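Local structure of UPF0678 fatty acid-binding protein-like protein ERS007657_00996 (Mycobacterium tuberculosis, 6R3W) at residues A[34-40]-A[52-58]. The protein binds heme b in a surface cleft of its antiparallel beta-barrel and probably isomerises peroxynitrite to nitrate, detoxifying reactive nitrogen species. Coordinates in Å, arbitrary orientation, origin at the centre of the assembly. Numbering follows the deposited sequence.
Sequences EYLEEVV and TQQTRAV. With HEM (protoporphyrin IX containing Fe), chain B.
Heme meets the inner face of this antiparallel hairpin chiefly through a vinyl group: HEM CBB lies 3.5 Å from Thr55 CG2 and 3.6 Å from Tyr35 CE1, over one face of the Tyr35 ring (chi1 p). Strands 34-40 and 52-57, extended, run at 148° with axes 4.5 Å apart at closest approach. Hydrogen-bonded pairs Leu36–Arg56, Glu38–Gln54 and Val40–Thr52 each exchange two N–H...O bonds. The shortest is Leu36 N to Arg56 O, 2.8 Å; the longest is Thr52 N to Val40 O, 3.1 Å. Between them, non-hydrogen-bonded pairs Glu37–Thr55 (CA–CA 4.4 Å) and Val39–Gln53 (CA–CA 4.5 Å) turn into the closed ten-strand barrel that hosts heme. Inside, Tyr35 OH and Glu37 OE1 both hydrogen-bond to Tyr141 OH, and Thr55 OG1 to His65 O. Outside, extended Arg56 (chi1 p, chi2 and chi3 t) lays its guanidinium face over Leu36 CD1, 3.5 Å from Arg56 NH2. Glu38 OE2 stays 4.4 Å from Arg56 NH1, beyond a salt bridge; water 2 joins them. Leu36 CD2 meets Val58 CG2 at 3.9 Å. Outside, then, a water-bridged charge pair sits beside apolar Leu36 and Val58; inside, Tyr35, Thr55 and the buried Glu37 carboxylate have hydrogen-bond partners, while apolar atoms of Tyr35 and Thr55 meet heme.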
ATOM      1  N   GLU A  34      -5.490  16.107   2.555  1.00 10.86           N
ATOM      2  CA  GLU A  34      -6.172  15.116   1.699  0.50  9.49           C
ATOM      3  C   GLU A  34      -5.450  14.999   0.359  1.00  9.94           C
ATOM      4  O   GLU A  34      -4.632  15.869   0.033  1.00 12.93           O
ATOM      5  CB  GLU A  34      -7.662  15.455   1.570  0.50  8.85           C
ATOM      6  CG  GLU A  34      -7.958  16.862   1.081  0.50 10.83           C
ATOM      7  CD  GLU A  34      -9.439  17.185   1.088  0.50 14.03           C
ATOM      8  OE1 GLU A  34     -10.249  16.240   1.286  0.50 14.71           O
ATOM      9  OE2 GLU A  34      -9.785  18.322   0.770  0.50 10.42           O
ATOM     10  N   TYR A  35      -5.796  13.976  -0.397  1.00  9.59           N
ATOM     11  CA  TYR A  35      -5.053  13.638  -1.623  1.00  9.56           C
ATOM     12  C   TYR A  35      -5.947  12.863  -2.577  1.00  8.48           C
ATOM     13  O   TYR A  35      -6.868  12.146  -2.132  1.00 10.04           O
ATOM     14  CB  TYR A  35      -3.774  12.854  -1.286  1.00  9.43           C
ATOM     15  CG  TYR A  35      -3.988  11.564  -0.539  1.00  9.13           C
ATOM     16  CD1 TYR A  35      -4.080  10.358  -1.206  1.00  8.85           C
ATOM     17  CD2 TYR A  35      -3.974  11.535   0.846  1.00  8.74           C
ATOM     18  CE1 TYR A  35      -4.201   9.160  -0.515  1.00  8.43           C
ATOM     19  CE2 TYR A  35      -4.120  10.348   1.554  1.00  9.19           C
ATOM     20  CZ  TYR A  35      -4.211   9.151   0.872  1.00  8.57           C
ATOM     21  OH  TYR A  35      -4.298   7.971   1.578  1.00  9.29           O
ATOM     22  N   LEU A  36      -5.587  12.943  -3.859  1.00  9.81           N
ATOM     23  CA  LEU A  36      -6.066  12.046  -4.921  1.00 10.01           C
ATOM     24  C   LEU A  36      -5.006  10.978  -5.157  1.00 10.95           C
ATOM     25  O   LEU A  36      -3.811  11.271  -4.964  1.00 10.58           O
ATOM     26  CB  LEU A  36      -6.331  12.848  -6.196  1.00 10.34           C
ATOM     27  CG  LEU A  36      -7.321  13.990  -6.049  1.00 12.39           C
ATOM     28  CD1 LEU A  36      -7.514  14.707  -7.379  1.00 14.86           C
ATOM     29  CD2 LEU A  36      -8.643  13.494  -5.509  1.00 12.02           C
ATOM     30  N   GLU A  37      -5.432   9.782  -5.533  1.00  9.82           N
ATOM     31  CA  GLU A  37      -4.538   8.623  -5.637  1.00 10.23           C
ATOM     32  C   GLU A  37      -4.867   7.846  -6.898  1.00  9.71           C
ATOM     33  O   GLU A  37      -6.057   7.571  -7.135  1.00 11.59           O
ATOM     34  CB  GLU A  37      -4.668   7.749  -4.402  1.00 10.30           C
ATOM     35  CG  GLU A  37      -3.838   6.484  -4.450  1.00  9.64           C
ATOM     36  CD  GLU A  37      -3.718   5.780  -3.119  1.00  9.93           C
ATOM     37  OE1 GLU A  37      -4.332   6.251  -2.142  1.00 10.44           O
ATOM     38  OE2 GLU A  37      -3.025   4.742  -3.068  1.00 11.15           O
ATOM     39  N   GLU A  38      -3.820   7.422  -7.608  1.00 10.13           N
ATOM     40  CA  GLU A  38      -3.895   6.495  -8.744  1.00 11.47           C
ATOM     41  C   GLU A  38      -2.962   5.323  -8.449  1.00  9.47           C
ATOM     42  O   GLU A  38      -1.774   5.566  -8.143  1.00 10.15           O
ATOM     43  CB  GLU A  38      -3.480   7.189 -10.043  1.00 15.11           C
ATOM     44  CG  GLU A  38      -4.330   8.387 -10.408  1.00 19.75           C
ATOM     45  CD  GLU A  38      -5.384   8.098 -11.459  1.00 29.05           C
ATOM     46  OE1 GLU A  38      -5.376   6.976 -12.009  1.00 41.95           O
ATOM     47  OE2 GLU A  38      -6.247   8.977 -11.688  1.00 40.79           O
ATOM     48  N   VAL A  39      -3.471   4.105  -8.609  1.00 10.05           N
ATOM     49  CA  VAL A  39      -2.713   2.858  -8.381  1.00 10.00           C
ATOM     50  C   VAL A  39      -2.838   1.960  -9.608  1.00 10.16           C
ATOM     51  O   VAL A  39      -3.921   1.905 -10.215  1.00 12.15           O
ATOM     52  CB  VAL A  39      -3.229   2.165  -7.122  1.00 11.16           C
ATOM     53  CG1 VAL A  39      -2.928   0.684  -7.128  1.00 13.13           C
ATOM     54  CG2 VAL A  39      -2.707   2.858  -5.874  1.00 11.42           C
ATOM     55  N   VAL A  40      -1.762   1.285  -9.947  1.00 10.39           N
ATOM     56  CA  VAL A  40      -1.813   0.212 -10.968  1.00 10.02           C
ATOM     57  C   VAL A  40      -1.209  -1.049 -10.380  1.00  9.87           C
ATOM     58  O   VAL A  40      -0.076  -0.998  -9.884  1.00 10.31           O
ATOM     59  CB  VAL A  40      -1.102   0.611 -12.271  1.00 12.31           C
ATOM     60  CG1 VAL A  40      -1.166  -0.519 -13.276  1.00 12.92           C
ATOM     61  CG2 VAL A  40      -1.662   1.884 -12.868  1.00 15.57           C
ATOM     62  N   THR A  52       2.337   0.321  -8.451  1.00  9.43           N
ATOM     63  CA  THR A  52       2.753   1.725  -8.387  0.50  9.10           C
ATOM     64  C   THR A  52       1.604   2.585  -7.886  1.00 10.44           C
ATOM     65  O   THR A  52       0.462   2.317  -8.266  1.00 14.27           O
ATOM     66  CB  THR A  52       3.271   2.205  -9.731  0.50 10.07           C
ATOM     67  OG1 THR A  52       2.203   2.003 -10.663  0.50 16.73           O
ATOM     68  CG2 THR A  52       4.537   1.484 -10.146  0.50  7.96           C
ATOM     69  N   GLN A  53       1.958   3.627  -7.170  1.00  9.44           N
ATOM     70  CA  GLN A  53       1.040   4.617  -6.603  1.00 10.08           C
ATOM     71  C   GLN A  53       1.572   5.992  -6.958  1.00  9.11           C
ATOM     72  O   GLN A  53       2.771   6.238  -6.731  1.00  9.99           O
ATOM     73  CB  GLN A  53       0.941   4.460  -5.080  1.00 11.76           C
ATOM     74  CG  GLN A  53       0.061   5.516  -4.409  1.00 12.41           C
ATOM     75  CD  GLN A  53       0.455   5.771  -2.980  1.00 13.63           C
ATOM     76  OE1 GLN A  53      -0.272   5.431  -2.047  1.00 16.94           O
ATOM     77  NE2 GLN A  53       1.593   6.424  -2.790  1.00 12.30           N
ATOM     78  N   GLN A  54       0.692   6.892  -7.367  1.00  9.01           N
ATOM     79  CA  GLN A  54       0.983   8.342  -7.402  1.00 10.25           C
ATOM     80  C   GLN A  54      -0.140   9.073  -6.693  1.00  9.12           C
ATOM     81  O   GLN A  54      -1.304   8.797  -6.964  1.00 11.39           O
ATOM     82  CB  GLN A  54       1.175   8.869  -8.818  1.00 13.10           C
ATOM     83  CG  GLN A  54       1.613  10.342  -8.857  1.00 21.69           C
ATOM     84  CD  GLN A  54       2.969  10.605  -8.229  1.00 20.38           C
ATOM     85  OE1 GLN A  54       4.010  10.166  -8.740  1.00 25.47           O
ATOM     86  NE2 GLN A  54       2.984  11.474  -7.218  1.00 17.30           N
ATOM     87  N   THR A  55       0.208  10.030  -5.850  1.00 10.54           N
ATOM     88  CA  THR A  55      -0.806  10.862  -5.176  1.00 10.86           C
ATOM     89  C   THR A  55      -0.540  12.324  -5.466  1.00 11.78           C
ATOM     90  O   THR A  55       0.628  12.687  -5.760  1.00 12.90           O
ATOM     91  CB  THR A  55      -0.861  10.601  -3.669  1.00 10.82           C
ATOM     92  OG1 THR A  55       0.304  11.149  -3.041  1.00 12.02           O
ATOM     93  CG2 THR A  55      -1.021   9.126  -3.360  1.00 10.34           C
ATOM     94  N   ARG A  56      -1.586  13.131  -5.361  1.00 10.83           N
ATOM     95  CA  ARG A  56      -1.470  14.578  -5.618  1.00 12.61           C
ATOM     96  C   ARG A  56      -2.465  15.322  -4.747  1.00 12.26           C
ATOM     97  O   ARG A  56      -3.459  14.728  -4.301  1.00 11.70           O
ATOM     98  CB  ARG A  56      -1.673  14.903  -7.097  1.00 15.22           C
ATOM     99  CG  ARG A  56      -3.034  14.541  -7.658  1.00 20.32           C
ATOM    100  CD  ARG A  56      -3.066  14.756  -9.164  1.00 21.18           C
ATOM    101  NE  ARG A  56      -4.407  14.659  -9.718  1.00 27.47           N
ATOM    102  CZ  ARG A  56      -5.067  13.522  -9.906  1.00 28.75           C
ATOM    103  NH1 ARG A  56      -4.570  12.379  -9.457  1.00 25.50           N
ATOM    104  NH2 ARG A  56      -6.278  13.547 -10.439  1.00 34.58           N
ATOM    105  N   ALA A  57      -2.219  16.597  -4.551  1.00 14.28           N
ATOM    106  CA  ALA A  57      -3.101  17.402  -3.702  1.00 14.98           C
ATOM    107  C   ALA A  57      -4.468  17.569  -4.377  1.00 15.81           C
ATOM    108  O   ALA A  57      -4.534  17.700  -5.604  1.00 17.18           O
ATOM    109  CB  ALA A  57      -2.469  18.729  -3.426  1.00 18.56           C
ATOM    110  N   VAL A  58      -5.532  17.507  -3.596  1.00 15.03           N
ATOM    111  CA  VAL A  58      -6.896  17.722  -4.140  1.00 17.51           C
ATOM    112  C   VAL A  58      -7.007  19.158  -4.681  1.00 21.18           C
ATOM    113  O   VAL A  58      -7.561  19.325  -5.777  1.00 22.74           O
ATOM    114  CB  VAL A  58      -7.965  17.429  -3.084  1.00 14.26           C
ATOM    115  CG1 VAL A  58      -9.351  17.713  -3.621  1.00 17.60           C
ATOM    116  CG2 VAL A  58      -7.863  16.003  -2.561  1.00 13.70           C
TER
HETATM  117  CHA HEM B 201       4.226  13.724   6.511  1.00 13.65           C
HETATM  118  CHB HEM B 201       1.332  12.908   2.766  1.00 12.11           C
HETATM  119  CHC HEM B 201       2.608   8.206   2.750  1.00  9.92           C
HETATM  120  CHD HEM B 201       5.887   9.165   6.210  1.00 11.40           C
HETATM  121  C1A HEM B 201       3.332  13.893   5.485  1.00 12.77           C
HETATM  122  C2A HEM B 201       2.779  15.161   5.096  1.00 12.60           C
HETATM  123  C3A HEM B 201       1.975  14.922   4.038  1.00 12.40           C
HETATM  124  C4A HEM B 201       2.011  13.525   3.783  1.00 12.35           C
HETATM  125  CMA HEM B 201       1.213  15.942   3.241  1.00 14.59           C
HETATM  126  CAA HEM B 201       3.063  16.495   5.743  1.00 14.60           C
HETATM  127  CBA HEM B 201       3.909  17.376   4.831  1.00 20.06           C
HETATM  128  CGA HEM B 201       5.234  16.741   4.579  1.00 25.23           C
HETATM  129  O1A HEM B 201       5.579  16.487   3.406  1.00 34.00           O
HETATM  130  O2A HEM B 201       6.007  16.510   5.531  1.00 33.30           O
HETATM  131  C1B HEM B 201       1.391  11.532   2.474  1.00 11.05           C
HETATM  132  C2B HEM B 201       0.668  10.920   1.405  1.00 11.04           C
HETATM  133  C3B HEM B 201       0.987   9.573   1.414  1.00 10.92           C
HETATM  134  C4B HEM B 201       1.981   9.408   2.485  1.00 10.29           C
HETATM  135  CMB HEM B 201      -0.269  11.620   0.448  1.00 12.53           C
HETATM  136  CAB HEM B 201       0.478   8.461   0.581  1.00 12.13           C
HETATM  137  CBB HEM B 201      -0.748   8.462   0.096  1.00 13.38           C
HETATM  138  C1C HEM B 201       3.652   8.069   3.667  1.00  9.68           C
HETATM  139  C2C HEM B 201       4.379   6.881   3.904  1.00  9.76           C
HETATM  140  C3C HEM B 201       5.347   7.176   4.827  1.00 10.70           C
HETATM  141  C4C HEM B 201       5.140   8.540   5.240  1.00 11.14           C
HETATM  142  CMC HEM B 201       4.100   5.574   3.235  1.00 11.07           C
HETATM  143  CAC HEM B 201       6.456   6.330   5.322  1.00 10.31           C
HETATM  144  CBC HEM B 201       7.187   5.567   4.500  1.00 12.23           C
HETATM  145  C1D HEM B 201       5.651  10.473   6.614  1.00 11.94           C
HETATM  146  C2D HEM B 201       6.434  11.137   7.666  1.00 14.68           C
HETATM  147  C3D HEM B 201       5.986  12.391   7.741  1.00 15.86           C
HETATM  148  C4D HEM B 201       4.897  12.515   6.749  1.00 13.29           C
HETATM  149  CMD HEM B 201       7.577  10.540   8.440  1.00 14.29           C
HETATM  150  CAD HEM B 201       6.749  13.527   8.362  1.00 23.95           C
HETATM  151  CBD HEM B 201       6.276  13.793   9.717  1.00 22.60           C
HETATM  152  CGD HEM B 201       7.115  14.910  10.345  1.00 19.07           C
HETATM  153  O1D HEM B 201       7.920  15.705   9.756  1.00 26.26           O
HETATM  154  O2D HEM B 201       6.994  15.005  11.487  1.00 18.18           O
HETATM  155  NA  HEM B 201       2.852  12.908   4.636  1.00 11.41           N
HETATM  156  NB  HEM B 201       2.157  10.603   3.078  1.00 10.89           N
HETATM  157  NC  HEM B 201       4.096   9.054   4.509  1.00 10.49           N
HETATM  158  ND  HEM B 201       4.738  11.344   6.074  1.00 12.17           N
HETATM  159 FE   HEM B 201       3.430  10.981   4.662  1.00 11.25          FE
HETATM  160  O   HOH W   1       0.221   4.580 -10.307  1.00 22.98           O
HETATM  161  O   HOH W   2      -6.615  10.673  -9.999  1.00 38.11           O
HETATM  162  O   HOH W   3       4.930  11.477   3.206  1.00 17.01           O